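Local structure of endo-beta-1,4-glucanase (cellulase B) (Bacillus halodurans, 4V2X) at residues I95-D100 with H367-Y372; F340-I345 with F377-A382. The protein hydrolyses internal beta-1,4 linkages of glucan chains, with a family 46 carbohydrate-binding module that contributes to breakdown of xyloglucan and beta-1,3-1,4-glucans. One frame throughout, in Å; residues are numbered along the deposited sequence.

Interaction 1 (I95-D100 with H367-Y372); sequences IEQIAD and HTYEWY. With GOL (glycerol), chain J.
Tyr369 meets Gln97 where a short beta hairpin, strands 364-365 and 370-371, lies against helix 92-100 of the (beta/alpha)8 barrel. This helix joins the first barrel strand to the second, whereas the hairpin follows the last. The pair Tyr369 and Glu370 lies opposite the single residue Asn365, a G1 beta bulge, and Tyr369 has a left-handed backbone conformation. Its side chain leaves toward the helix and crosses that of Gln97 at about a right angle; Gln97 CG lies 3.7 Å from Tyr369 CB, and the same CG is 3.8 Å from Tyr369 CG, at the root of the ring. A bend at chi2 (-87°) carries the Gln97 amide alongside Tyr369. The amide and phenol planes are 8° apart. The phenol's far end leads away from the segment 95-100, and Tyr369 OH hydrogen-bonds Thr91 OG1. A glycerol, probably from the crystallisation liquor, sits beside the pair with its O2 2.7 Å from Tyr369 O. That hydroxyl also approaches Gln97 OE1, but so closely that the details there are doubtful. Glu370 points away from the helix, and its OE2 binds a further glycerol. Trp371, the next residue, is buried and swings its indole back toward Ile98. The approach is loose and oblique to the ring, Ile98 CD1 to Trp371 CH2 at 4.5 Å, while Trp371 NE1 donates to Glu101 OE1 just beyond the helix.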
# COMPACT_ATOMS: atom_id res chain seq x y z
N ILE A 95 -41.26 -6.11 -0.57
CA ILE A 95 -40.55 -5.13 0.24
C ILE A 95 -41.34 -4.82 1.52
O ILE A 95 -40.77 -4.77 2.61
CB ILE A 95 -40.27 -3.83 -0.55
CG1 ILE A 95 -39.53 -4.13 -1.87
CG2 ILE A 95 -39.48 -2.85 0.29
CD1 ILE A 95 -38.24 -4.92 -1.74
N GLU A 96 -42.66 -4.63 1.39
CA GLU A 96 -43.54 -4.44 2.55
C GLU A 96 -43.41 -5.60 3.53
O GLU A 96 -43.29 -5.39 4.73
CB GLU A 96 -45.00 -4.35 2.11
CG GLU A 96 -45.35 -3.11 1.30
CD GLU A 96 -46.73 -3.19 0.65
OE1 GLU A 96 -47.54 -4.06 1.03
OE2 GLU A 96 -47.00 -2.38 -0.26
N GLN A 97 -43.44 -6.82 3.00
CA GLN A 97 -43.44 -8.03 3.82
C GLN A 97 -42.12 -8.20 4.56
O GLN A 97 -42.10 -8.56 5.74
CB GLN A 97 -43.73 -9.26 2.96
CG GLN A 97 -45.13 -9.29 2.35
CD GLN A 97 -46.18 -9.89 3.25
OE1 GLN A 97 -45.92 -10.21 4.41
NE2 GLN A 97 -47.40 -10.03 2.73
N ILE A 98 -41.01 -7.93 3.87
CA ILE A 98 -39.69 -8.00 4.50
C ILE A 98 -39.58 -6.97 5.63
O ILE A 98 -39.06 -7.27 6.70
CB ILE A 98 -38.56 -7.83 3.45
CG1 ILE A 98 -38.41 -9.14 2.64
CG2 ILE A 98 -37.23 -7.44 4.09
CD1 ILE A 98 -38.04 -10.36 3.46
N ALA A 99 -40.10 -5.77 5.39
CA ALA A 99 -40.10 -4.74 6.42
C ALA A 99 -40.95 -5.18 7.62
O ALA A 99 -40.55 -4.97 8.76
CB ALA A 99 -40.62 -3.43 5.84
N ASP A 100 -42.09 -5.80 7.34
CA ASP A 100 -43.01 -6.25 8.39
C ASP A 100 -42.43 -7.37 9.24
O ASP A 100 -42.78 -7.50 10.41
CB ASP A 100 -44.35 -6.68 7.80
CG ASP A 100 -45.19 -5.51 7.32
OD1 ASP A 100 -44.91 -4.35 7.71
OD2 ASP A 100 -46.14 -5.75 6.55
N HIS A 367 -43.14 -15.91 -3.63
CA HIS A 367 -44.45 -16.08 -4.26
C HIS A 367 -45.57 -15.98 -3.23
O HIS A 367 -46.61 -15.40 -3.52
CB HIS A 367 -44.49 -17.40 -4.99
CG HIS A 367 -43.44 -17.52 -6.05
ND1 HIS A 367 -43.48 -16.79 -7.22
CD2 HIS A 367 -42.31 -18.26 -6.11
CE1 HIS A 367 -42.42 -17.08 -7.96
NE2 HIS A 367 -41.70 -17.97 -7.30
N THR A 368 -45.34 -16.53 -2.04
CA THR A 368 -46.36 -16.55 -0.99
C THR A 368 -46.04 -15.65 0.21
O THR A 368 -46.88 -15.49 1.10
CB THR A 368 -46.61 -17.99 -0.50
OG1 THR A 368 -45.39 -18.55 -0.01
CG2 THR A 368 -47.11 -18.84 -1.65
N TYR A 369 -44.84 -15.07 0.22
CA TYR A 369 -44.41 -14.14 1.27
C TYR A 369 -44.44 -14.79 2.66
O TYR A 369 -45.09 -14.30 3.59
CB TYR A 369 -45.22 -12.84 1.23
CG TYR A 369 -45.28 -12.21 -0.15
CD1 TYR A 369 -44.13 -11.74 -0.77
CD2 TYR A 369 -46.49 -12.08 -0.84
CE1 TYR A 369 -44.18 -11.17 -2.03
CE2 TYR A 369 -46.54 -11.51 -2.10
CZ TYR A 369 -45.38 -11.06 -2.69
OH TYR A 369 -45.42 -10.49 -3.95
N GLU A 370 -43.77 -15.92 2.78
CA GLU A 370 -43.58 -16.57 4.06
C GLU A 370 -42.24 -17.27 4.05
O GLU A 370 -41.67 -17.48 2.98
CB GLU A 370 -44.69 -17.59 4.33
CG GLU A 370 -44.76 -18.72 3.32
CD GLU A 370 -45.56 -19.91 3.81
OE1 GLU A 370 -46.27 -19.79 4.83
OE2 GLU A 370 -45.48 -20.98 3.17
N TRP A 371 -41.74 -17.64 5.22
CA TRP A 371 -40.45 -18.33 5.31
C TRP A 371 -40.60 -19.80 4.95
O TRP A 371 -41.51 -20.48 5.46
CB TRP A 371 -39.82 -18.14 6.70
CG TRP A 371 -39.59 -16.69 6.99
CD1 TRP A 371 -40.39 -15.86 7.72
CD2 TRP A 371 -38.50 -15.88 6.52
NE1 TRP A 371 -39.88 -14.59 7.73
CE2 TRP A 371 -38.72 -14.57 7.01
CE3 TRP A 371 -37.37 -16.13 5.74
CZ2 TRP A 371 -37.84 -13.52 6.75
CZ3 TRP A 371 -36.50 -15.08 5.48
CH2 TRP A 371 -36.74 -13.80 5.99
N TYR A 372 -39.73 -20.30 4.07
CA TYR A 372 -39.70 -21.73 3.76
C TYR A 372 -39.42 -22.51 5.04
O TYR A 372 -40.00 -23.57 5.26
CB TYR A 372 -38.65 -22.09 2.72
CG TYR A 372 -38.99 -21.69 1.30
CD1 TYR A 372 -39.90 -22.43 0.54
CD2 TYR A 372 -38.40 -20.59 0.72
CE1 TYR A 372 -40.20 -22.07 -0.76
CE2 TYR A 372 -38.69 -20.22 -0.58
CZ TYR A 372 -39.60 -20.96 -1.31
OH TYR A 372 -39.88 -20.55 -2.60
C1 GOL J . -47.64 -12.64 4.63
O1 GOL J . -48.30 -13.91 4.57
C2 GOL J . -46.74 -12.46 5.86
O2 GOL J . -45.38 -12.32 5.44
C3 GOL J . -46.78 -13.64 6.82
O3 GOL J . -46.05 -13.31 8.00

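Interaction 2 (F340-I345 with F377-A382); sequences FFEFLI and FDMMRA
Two methionine sulfurs, Met380 SD and Met379 SD, do much of the joining here, one against the Phe341 ring and the other against the aliphatic part of Glu342. The helices they bridge are neighbours on the outside of the (beta/alpha)8 barrel: 334-350 precedes the eighth barrel strand and 374-385 comes after it. Over the short segments their axes approach to 9.1 Å and run nearly parallel, with a crossing angle of -17°. The Met380 and Phe341 side chains run alongside each other in the same direction, and both touch Leu357 of strand 354-357. Met380 SD is 3.9 Å from Phe341 CD2. From the centroid of the Phe341 ring the sulfur is 4.8 Å away, 49° off the normal, which makes a Met-aromatic contact of oblique geometry. Phe340 CD2 covers one face of the same ring, 3.7 Å above its plane. The Met379 chain, bent at both chi2 and chi3, brings SD to 3.7 Å from Glu342 CG. Glu342 bends in turn at chi2 (-79°), which leads its carboxylate away from Met379: OE1 forms a salt bridge with Arg387 NH2 and OE2 accepts from Ser388 N, so this buried charge has partners at both oxygens. One turn on from Phe341, Ile345 crosses the Met380 chain at about a right angle, its CD1 packing 4.0 Å from Met380 CG.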
# COMPACT_ATOMS: atom_id res chain seq x y z
N PHE A 340 -25.57 -22.68 14.54
CA PHE A 340 -24.69 -21.77 13.80
C PHE A 340 -25.24 -20.35 13.79
O PHE A 340 -24.53 -19.39 14.14
CB PHE A 340 -24.45 -22.25 12.35
CG PHE A 340 -23.68 -21.27 11.51
CD1 PHE A 340 -22.29 -21.24 11.53
CD2 PHE A 340 -24.34 -20.35 10.70
CE1 PHE A 340 -21.59 -20.32 10.78
CE2 PHE A 340 -23.64 -19.43 9.95
CZ PHE A 340 -22.26 -19.42 9.98
N PHE A 341 -26.51 -20.20 13.38
CA PHE A 341 -27.10 -18.87 13.31
C PHE A 341 -27.23 -18.21 14.67
O PHE A 341 -26.94 -17.03 14.82
CB PHE A 341 -28.43 -18.89 12.55
CG PHE A 341 -28.27 -18.95 11.06
CD1 PHE A 341 -28.10 -20.16 10.41
CD2 PHE A 341 -28.30 -17.79 10.30
CE1 PHE A 341 -27.94 -20.22 9.03
CE2 PHE A 341 -28.15 -17.84 8.92
CZ PHE A 341 -27.95 -19.05 8.29
N GLU A 342 -27.65 -18.97 15.68
CA GLU A 342 -27.75 -18.44 17.04
C GLU A 342 -26.40 -17.90 17.52
O GLU A 342 -26.30 -16.78 18.03
CB GLU A 342 -28.26 -19.53 17.99
CG GLU A 342 -28.75 -19.03 19.35
CD GLU A 342 -27.63 -18.73 20.33
OE1 GLU A 342 -26.58 -19.41 20.32
OE2 GLU A 342 -27.83 -17.80 21.15
N PHE A 343 -25.36 -18.70 17.32
CA PHE A 343 -24.02 -18.36 17.81
C PHE A 343 -23.44 -17.18 17.04
O PHE A 343 -22.92 -16.24 17.63
CB PHE A 343 -23.12 -19.60 17.69
CG PHE A 343 -21.74 -19.43 18.25
CD1 PHE A 343 -20.71 -18.92 17.47
CD2 PHE A 343 -21.45 -19.86 19.54
CE1 PHE A 343 -19.43 -18.79 17.98
CE2 PHE A 343 -20.17 -19.75 20.04
CZ PHE A 343 -19.16 -19.21 19.27
N LEU A 344 -23.56 -17.23 15.71
CA LEU A 344 -23.05 -16.15 14.88
C LEU A 344 -23.70 -14.82 15.26
O LEU A 344 -23.00 -13.83 15.52
CB LEU A 344 -23.32 -16.44 13.41
CG LEU A 344 -22.91 -15.33 12.44
CD1 LEU A 344 -21.42 -15.00 12.55
CD2 LEU A 344 -23.29 -15.69 11.02
N ILE A 345 -25.03 -14.80 15.31
CA ILE A 345 -25.73 -13.54 15.53
C ILE A 345 -25.45 -13.00 16.93
O ILE A 345 -25.30 -11.79 17.10
CB ILE A 345 -27.24 -13.64 15.22
CG1 ILE A 345 -27.42 -13.87 13.71
CG2 ILE A 345 -27.97 -12.38 15.65
CD1 ILE A 345 -28.82 -14.31 13.31
N PHE A 377 -36.11 -18.90 10.64
CA PHE A 377 -36.46 -17.51 10.85
C PHE A 377 -36.69 -17.20 12.32
O PHE A 377 -36.20 -16.18 12.82
CB PHE A 377 -37.67 -17.06 10.05
CG PHE A 377 -37.99 -15.62 10.30
CD1 PHE A 377 -37.15 -14.62 9.81
CD2 PHE A 377 -39.07 -15.25 11.09
CE1 PHE A 377 -37.40 -13.29 10.08
CE2 PHE A 377 -39.33 -13.92 11.36
CZ PHE A 377 -38.49 -12.94 10.85
N ASP A 378 -37.43 -18.06 13.02
CA ASP A 378 -37.71 -17.85 14.44
C ASP A 378 -36.41 -17.75 15.24
O ASP A 378 -36.32 -16.94 16.16
CB ASP A 378 -38.59 -18.98 15.00
CG ASP A 378 -40.05 -18.88 14.56
OD1 ASP A 378 -40.44 -17.88 13.92
OD2 ASP A 378 -40.80 -19.82 14.86
N MET A 379 -35.42 -18.54 14.87
CA MET A 379 -34.13 -18.51 15.55
C MET A 379 -33.42 -17.20 15.26
O MET A 379 -32.87 -16.57 16.16
CB MET A 379 -33.26 -19.70 15.15
CG MET A 379 -31.91 -19.73 15.85
SD MET A 379 -32.01 -19.74 17.65
CE MET A 379 -32.01 -21.50 17.98
N MET A 380 -33.44 -16.77 14.00
CA MET A 380 -32.81 -15.50 13.65
C MET A 380 -33.48 -14.34 14.37
O MET A 380 -32.80 -13.49 14.95
CB MET A 380 -32.81 -15.28 12.14
CG MET A 380 -31.85 -16.20 11.41
SD MET A 380 -31.58 -15.72 9.69
CE MET A 380 -33.23 -15.86 9.02
N ARG A 381 -34.81 -14.31 14.32
CA ARG A 381 -35.59 -13.24 14.95
C ARG A 381 -35.33 -13.19 16.46
O ARG A 381 -35.21 -12.11 17.02
CB ARG A 381 -37.09 -13.41 14.67
CG ARG A 381 -37.95 -12.38 15.39
CD ARG A 381 -39.44 -12.59 15.15
NE ARG A 381 -40.23 -11.77 16.06
CZ ARG A 381 -41.54 -11.90 16.28
NH1 ARG A 381 -42.25 -12.83 15.64
NH2 ARG A 381 -42.15 -11.09 17.14
N ALA A 382 -35.27 -14.35 17.12
CA ALA A 382 -34.94 -14.40 18.54
C ALA A 382 -33.54 -13.85 18.77
O ALA A 382 -33.30 -13.10 19.73
CB ALA A 382 -35.03 -15.83 19.06

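How the interactions relate
Both interactions tie the region after the eighth barrel strand to earlier helices of the barrel, and their segments alternate along the chain. Interaction 2 is wholly buried: five touching residues join two helices through sulfur and hydrocarbon, and 230 Å² is covered. Interaction 1 buries less, 149 Å², and is only partly enclosed, pairing a helix with a hairpin; glycerol enters at its polar side. Neither has a direct hydrogen bond across its segments; the polar ends of Tyr369, Trp371 and Glu342 are paired with residues outside them. The two meet where strand 370-371 gives way to helix 374-385: the rings of Trp371 and Phe377 stack, with Trp371 CE2 3.2 Å from Phe377 CD1.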